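Local coordinates for ferric vibriobactin ABC transporter, periplasmic ferric vibriobactin-binding protein (Vibrio cholerae, PDB 3R5T) that binds ferric vibriobactin in the periplasm and probably delivers it to its ABC transporter for iron uptake, at the VBN site. Residues are numbered along the deposited sequence; one frame, centred on the assembly and turned at random.

The VBN site. Residues 31-32, 50-52, 56, 95-98, 118, 169, 171, 211, 213-214, 216, 268-269. With VBN ((4S,5R)-N-{3-[(2,3-dihydroxybenzoyl)amino]propyl}-2-(2,3-dihydroxyphenyl)-N-[3-({[(4S,5R)-2-(2,3-dihydroxyphenyl)-5-met hyl-4,5-dihydro-1,3-oxazol-4-yl]carbonyl}amino)propyl]-5-methyl-4,5-dihydro-1,3-oxazole-4-carboxamide), chain B; FE (Fe (III) ion), chain C.
Catecholate oxygen OAF of VBN is gripped from three sides: by the ferric ion, by Arg269 and by a water. Arg269 NH1 donates to OAF at 2.8 Å, nearly straight (166° at H) and in the guanidinium plane. Water 1 lies 2.7 Å from OAF and links it to Asp213 OD2 and Arg216 NH2. This is the ferric vibriobactin (VBN) pocket of a periplasmic solute-binding protein. FE sits in a distorted six-coordinate site made by two bidentate catecholates (OAF/OAI, OAH/OAK), phenolic oxygen OAJ and, at 2.1 Å, oxazoline nitrogen N; no protein atom bonds it here, so the protein reads the finished chelate. A second-shell chain fixes the rotation of Arg269, whose NH2 donates to Tyr118 OH and NE to Thr32 OG1; Asp98 accepts from both of those hydroxyls. The charges of Arg269 and Arg216 probably offset the anionic catecholates. Arg216, bent at chi2, lies with one guanidinium face against the His211 ring and brings NH2 over the catechol that carries OAF, 3.6 Å from the ring centroid, a cation-pi contact. Phe268, its CG anti to the backbone N (chi1 180°), wedges its ring tip between two arms and meets that same VBN catechol edge-to-face, the two ring planes at 67°. Backbone Ala97 N donates to OAH of another catecholate, whose ring its CB covers. At the linkers, Gln52 NE2 donates to amide oxygen OAD, and amide oxygen OAC receives both Ser169 OG, at 2.7 Å, and His171 NE2, at 2.9 Å in the imidazole plane.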
loop_
_atom_site.group_PDB
_atom_site.type_symbol
_atom_site.label_atom_id
_atom_site.label_comp_id
_atom_site.label_asym_id
_atom_site.label_seq_id
_atom_site.Cartn_x
_atom_site.Cartn_y
_atom_site.Cartn_z
ATOM N N VAL A 31 -9.539 -3.989 -2.760
ATOM C CA VAL A 31 -9.325 -2.593 -3.109
ATOM C C VAL A 31 -7.832 -2.211 -3.050
ATOM O O VAL A 31 -7.360 -1.423 -3.869
ATOM C CB VAL A 31 -10.223 -1.676 -2.222
ATOM C CG1 VAL A 31 -9.791 -1.748 -0.744
ATOM C CG2 VAL A 31 -10.229 -0.229 -2.736
ATOM N N THR A 32 -7.084 -2.788 -2.116
ATOM C CA THR A 32 -5.640 -2.501 -2.057
ATOM C C THR A 32 -4.935 -2.869 -3.353
ATOM O O THR A 32 -4.088 -2.133 -3.823
ATOM C CB THR A 32 -4.932 -3.234 -0.901
ATOM O OG1 THR A 32 -5.514 -2.819 0.331
ATOM C CG2 THR A 32 -3.442 -2.893 -0.873
ATOM N N THR A 50 -13.431 -0.349 -0.225
ATOM C CA THR A 50 -13.230 -0.391 1.237
ATOM C C THR A 50 -14.522 -0.810 1.957
ATOM O O THR A 50 -15.560 -0.938 1.323
ATOM C CB THR A 50 -12.834 0.981 1.768
ATOM O OG1 THR A 50 -13.926 1.886 1.535
ATOM C CG2 THR A 50 -11.579 1.489 1.060
ATOM N N THR A 51 -14.457 -1.019 3.274
ATOM C CA THR A 51 -15.664 -1.369 4.036
ATOM C C THR A 51 -16.690 -0.235 3.949
ATOM O O THR A 51 -17.902 -0.462 4.092
ATOM C CB THR A 51 -15.358 -1.671 5.523
ATOM O OG1 THR A 51 -14.837 -0.499 6.153
ATOM C CG2 THR A 51 -14.352 -2.795 5.660
ATOM N N GLN A 52 -16.195 0.978 3.703
ATOM C CA GLN A 52 -17.030 2.171 3.550
ATOM C C GLN A 52 -17.489 2.442 2.106
ATOM O O GLN A 52 -17.968 3.528 1.785
ATOM C CB GLN A 52 -16.301 3.398 4.107
ATOM C CG GLN A 52 -15.865 3.266 5.573
ATOM C CD GLN A 52 -14.518 2.580 5.733
ATOM O OE1 GLN A 52 -13.719 2.503 4.787
ATOM N NE2 GLN A 52 -14.255 2.073 6.937
ATOM N N PHE A 56 -9.824 4.046 -3.163
ATOM C CA PHE A 56 -8.792 4.928 -2.597
ATOM C C PHE A 56 -8.644 6.185 -3.433
ATOM O O PHE A 56 -8.589 6.113 -4.669
ATOM C CB PHE A 56 -7.434 4.226 -2.439
ATOM C CG PHE A 56 -7.411 3.160 -1.378
ATOM C CD1 PHE A 56 -7.928 3.404 -0.110
ATOM C CD2 PHE A 56 -6.875 1.914 -1.643
ATOM C CE1 PHE A 56 -7.895 2.415 0.867
ATOM C CE2 PHE A 56 -6.827 0.924 -0.665
ATOM C CZ PHE A 56 -7.358 1.171 0.580
ATOM N N ILE A 95 -4.366 -11.191 3.276
ATOM C CA ILE A 95 -4.652 -10.674 4.622
ATOM C C ILE A 95 -4.950 -9.185 4.582
ATOM O O ILE A 95 -4.306 -8.432 3.841
ATOM C CB ILE A 95 -3.488 -10.958 5.603
ATOM C CG1 ILE A 95 -3.797 -10.422 7.001
ATOM C CG2 ILE A 95 -2.187 -10.352 5.066
ATOM C CD1 ILE A 95 -2.867 -10.996 8.096
ATOM N N GLY A 96 -5.921 -8.761 5.390
ATOM C CA GLY A 96 -6.361 -7.370 5.381
ATOM C C GLY A 96 -7.878 -7.344 5.359
ATOM O O GLY A 96 -8.518 -8.369 5.091
ATOM N N ALA A 97 -8.465 -6.188 5.635
ATOM C CA ALA A 97 -9.933 -6.096 5.642
ATOM C C ALA A 97 -10.568 -6.466 4.291
ATOM O O ALA A 97 -11.750 -6.860 4.235
ATOM C CB ALA A 97 -10.391 -4.699 6.083
ATOM N N ASP A 98 -9.790 -6.325 3.221
ATOM C CA ASP A 98 -10.257 -6.572 1.848
ATOM C C ASP A 98 -9.982 -8.000 1.362
ATOM O O ASP A 98 -10.187 -8.309 0.192
ATOM C CB ASP A 98 -9.660 -5.537 0.865
ATOM C CG ASP A 98 -8.146 -5.537 0.834
ATOM O OD1 ASP A 98 -7.519 -6.414 1.443
ATOM O OD2 ASP A 98 -7.596 -4.631 0.187
ATOM N N TYR A 118 -0.125 -8.477 -0.231
ATOM C CA TYR A 118 0.469 -7.164 -0.405
ATOM C C TYR A 118 1.131 -6.649 0.867
ATOM O O TYR A 118 1.746 -5.579 0.858
ATOM C CB TYR A 118 -0.564 -6.158 -0.900
ATOM C CG TYR A 118 -1.775 -6.029 0.005
ATOM C CD1 TYR A 118 -1.664 -5.497 1.288
ATOM C CD2 TYR A 118 -3.039 -6.409 -0.438
ATOM C CE1 TYR A 118 -2.780 -5.360 2.119
ATOM C CE2 TYR A 118 -4.151 -6.284 0.374
ATOM C CZ TYR A 118 -4.036 -5.753 1.657
ATOM O OH TYR A 118 -5.172 -5.623 2.445
ATOM N N SER A 169 0.650 4.381 12.474
ATOM C CA SER A 169 -0.800 4.513 12.318
ATOM C C SER A 169 -1.374 4.819 13.696
ATOM O O SER A 169 -1.398 3.968 14.576
ATOM C CB SER A 169 -1.394 3.228 11.752
ATOM O OG SER A 169 -2.797 3.372 11.560
ATOM N N HIS A 171 -4.142 6.115 16.533
ATOM C CA HIS A 171 -5.553 6.174 16.909
ATOM C C HIS A 171 -5.781 6.660 18.328
ATOM O O HIS A 171 -6.903 6.625 18.800
ATOM C CB HIS A 171 -6.228 4.823 16.713
ATOM C CG HIS A 171 -6.212 4.361 15.295
ATOM N ND1 HIS A 171 -7.014 4.920 14.324
ATOM C CD2 HIS A 171 -5.460 3.426 14.673
ATOM C CE1 HIS A 171 -6.762 4.338 13.164
ATOM N NE2 HIS A 171 -5.824 3.429 13.349
ATOM N N HIS A 211 0.836 -9.819 11.845
ATOM C CA HIS A 211 0.827 -8.919 10.701
ATOM C C HIS A 211 2.244 -8.630 10.248
ATOM O O HIS A 211 3.136 -8.418 11.079
ATOM C CB HIS A 211 0.168 -7.593 11.060
ATOM C CG HIS A 211 -1.273 -7.710 11.423
ATOM N ND1 HIS A 211 -2.278 -7.777 10.480
ATOM C CD2 HIS A 211 -1.879 -7.723 12.630
ATOM C CE1 HIS A 211 -3.447 -7.827 11.101
ATOM N NE2 HIS A 211 -3.230 -7.805 12.404
ATOM N N ASP A 213 2.921 -6.150 7.815
ATOM C CA ASP A 213 3.009 -4.763 7.351
ATOM C C ASP A 213 3.241 -3.762 8.486
ATOM O O ASP A 213 4.265 -3.060 8.519
ATOM C CB ASP A 213 1.780 -4.373 6.477
ATOM C CG ASP A 213 0.409 -4.563 7.169
ATOM O OD1 ASP A 213 0.279 -5.343 8.133
ATOM O OD2 ASP A 213 -0.559 -3.929 6.697
ATOM N N PHE A 214 2.281 -3.705 9.407
ATOM C CA PHE A 214 2.411 -2.880 10.600
ATOM C C PHE A 214 2.250 -3.766 11.817
ATOM O O PHE A 214 1.336 -4.597 11.867
ATOM C CB PHE A 214 1.322 -1.791 10.644
ATOM C CG PHE A 214 1.577 -0.614 9.727
ATOM C CD1 PHE A 214 1.841 0.642 10.245
ATOM C CD2 PHE A 214 1.550 -0.773 8.350
ATOM C CE1 PHE A 214 2.064 1.724 9.395
ATOM C CE2 PHE A 214 1.781 0.307 7.501
ATOM C CZ PHE A 214 2.054 1.551 8.034
ATOM N N ARG A 216 0.827 -4.278 15.231
ATOM C CA ARG A 216 -0.220 -3.737 16.084
ATOM C C ARG A 216 0.240 -3.831 17.534
ATOM O O ARG A 216 0.708 -4.887 17.970
ATOM C CB ARG A 216 -1.526 -4.498 15.870
ATOM C CG ARG A 216 -2.360 -3.979 14.724
ATOM C CD ARG A 216 -1.679 -4.081 13.385
ATOM N NE ARG A 216 -2.697 -4.026 12.340
ATOM C CZ ARG A 216 -2.472 -4.220 11.049
ATOM N NH1 ARG A 216 -1.239 -4.433 10.599
ATOM N NH2 ARG A 216 -3.493 -4.156 10.198
ATOM N N PHE A 268 -2.590 5.799 3.238
ATOM C CA PHE A 268 -2.969 4.594 3.975
ATOM C C PHE A 268 -2.359 3.319 3.352
ATOM O O PHE A 268 -1.684 2.553 4.044
ATOM C CB PHE A 268 -4.494 4.464 4.150
ATOM C CG PHE A 268 -4.886 3.233 4.890
ATOM C CD1 PHE A 268 -4.581 3.106 6.244
ATOM C CD2 PHE A 268 -5.508 2.192 4.239
ATOM C CE1 PHE A 268 -4.898 1.963 6.946
ATOM C CE2 PHE A 268 -5.829 1.033 4.933
ATOM C CZ PHE A 268 -5.517 0.923 6.293
ATOM N N ARG A 269 -2.584 3.110 2.061
ATOM C CA ARG A 269 -1.950 2.001 1.338
ATOM C C ARG A 269 -1.022 2.579 0.288
ATOM O O ARG A 269 -1.262 3.698 -0.215
ATOM C CB ARG A 269 -3.006 1.123 0.664
ATOM C CG ARG A 269 -3.798 0.210 1.597
ATOM C CD ARG A 269 -2.952 -0.869 2.210
ATOM N NE ARG A 269 -3.728 -2.031 2.659
ATOM C CZ ARG A 269 -4.054 -2.290 3.921
ATOM N NH1 ARG A 269 -3.677 -1.478 4.905
ATOM N NH2 ARG A 269 -4.743 -3.386 4.214
HETATM C C VBN B . -8.877 -1.592 10.953
HETATM N N VBN B . -8.486 -3.185 9.021
HETATM O O VBN B . -8.175 -2.207 11.685
HETATM C CA VBN B . -9.334 -2.169 9.620
HETATM C CB VBN B . -10.715 -2.924 9.687
HETATM C CAB VBN B . -9.511 3.860 4.315
HETATM O OAC VBN B . -4.323 1.282 12.199
HETATM O OAD VBN B . -11.563 1.213 7.441
HETATM O OAF VBN B . -4.670 -2.359 7.419
HETATM O OAG VBN B . -4.891 -6.942 8.399
HETATM O OAH VBN B . -7.030 -3.748 6.097
HETATM O OAI VBN B . -6.083 -1.349 9.435
HETATM O OAJ VBN B . -6.239 -4.596 8.684
HETATM O OAK VBN B . -7.867 -1.280 6.861
HETATM C CAL VBN B . -2.004 -0.368 9.127
HETATM C CAM VBN B . -8.327 -8.101 9.254
HETATM C CAN VBN B . -8.468 -2.444 2.927
HETATM C CAO VBN B . -2.635 -1.236 8.173
HETATM C CAP VBN B . -6.947 -8.138 8.906
HETATM C CAQ VBN B . -7.798 -3.331 3.832
HETATM C CAR VBN B . -2.759 0.183 10.227
HETATM C CAS VBN B . -8.991 -6.877 9.422
HETATM C CAT VBN B . -8.955 -1.188 3.373
HETATM C CAU VBN B . -8.072 0.949 13.066
HETATM C CAV VBN B . -10.714 1.834 10.960
HETATM C CAW VBN B . -6.729 0.211 13.189
HETATM C CAX VBN B . -11.458 2.691 9.909
HETATM C CAY VBN B . -9.289 0.065 12.786
HETATM C CAZ VBN B . -10.407 0.393 10.519
HETATM N NBB VBN B . -6.078 -0.181 11.941
HETATM N NBC VBN B . -10.615 2.923 8.737
HETATM N NBD VBN B . -8.773 1.117 6.335
HETATM O OBF VBN B . -9.866 1.361 4.276
HETATM C CBG VBN B . -4.827 0.430 11.556
HETATM C CBH VBN B . -10.746 2.082 7.544
HETATM C CBJ VBN B . -8.945 -4.425 9.590
HETATM C CBK VBN B . -4.017 -1.548 8.322
HETATM C CBL VBN B . -6.232 -6.938 8.733
HETATM C CBM VBN B . -7.633 -2.931 5.155
HETATM C CBN VBN B . -4.734 -1.036 9.364
HETATM C CBO VBN B . -6.876 -5.781 8.897
HETATM C CBP VBN B . -8.106 -1.718 5.580
HETATM C CBQ VBN B . -4.073 -0.130 10.355
HETATM C CBR VBN B . -8.308 -5.744 9.230
HETATM C CBS VBN B . -8.772 -0.803 4.648
HETATM C CBU VBN B . -10.116 2.645 4.996
HETATM C CBW VBN B . -9.363 0.458 5.212
HETATM C CBX VBN B . -9.659 2.278 6.495
HETATM N NBY VBN B . -9.486 -0.341 11.392
HETATM O OG1 VBN B . -10.327 -4.355 9.869
HETATM C CG2 VBN B . -11.773 -2.590 8.648
HETATM FE FE FE C . -6.668 -2.767 7.982
HETATM O O HOH W 1 -3.181 -4.625 7.327
HETATM O O HOH W 2 -12.152 -0.701 5.236
#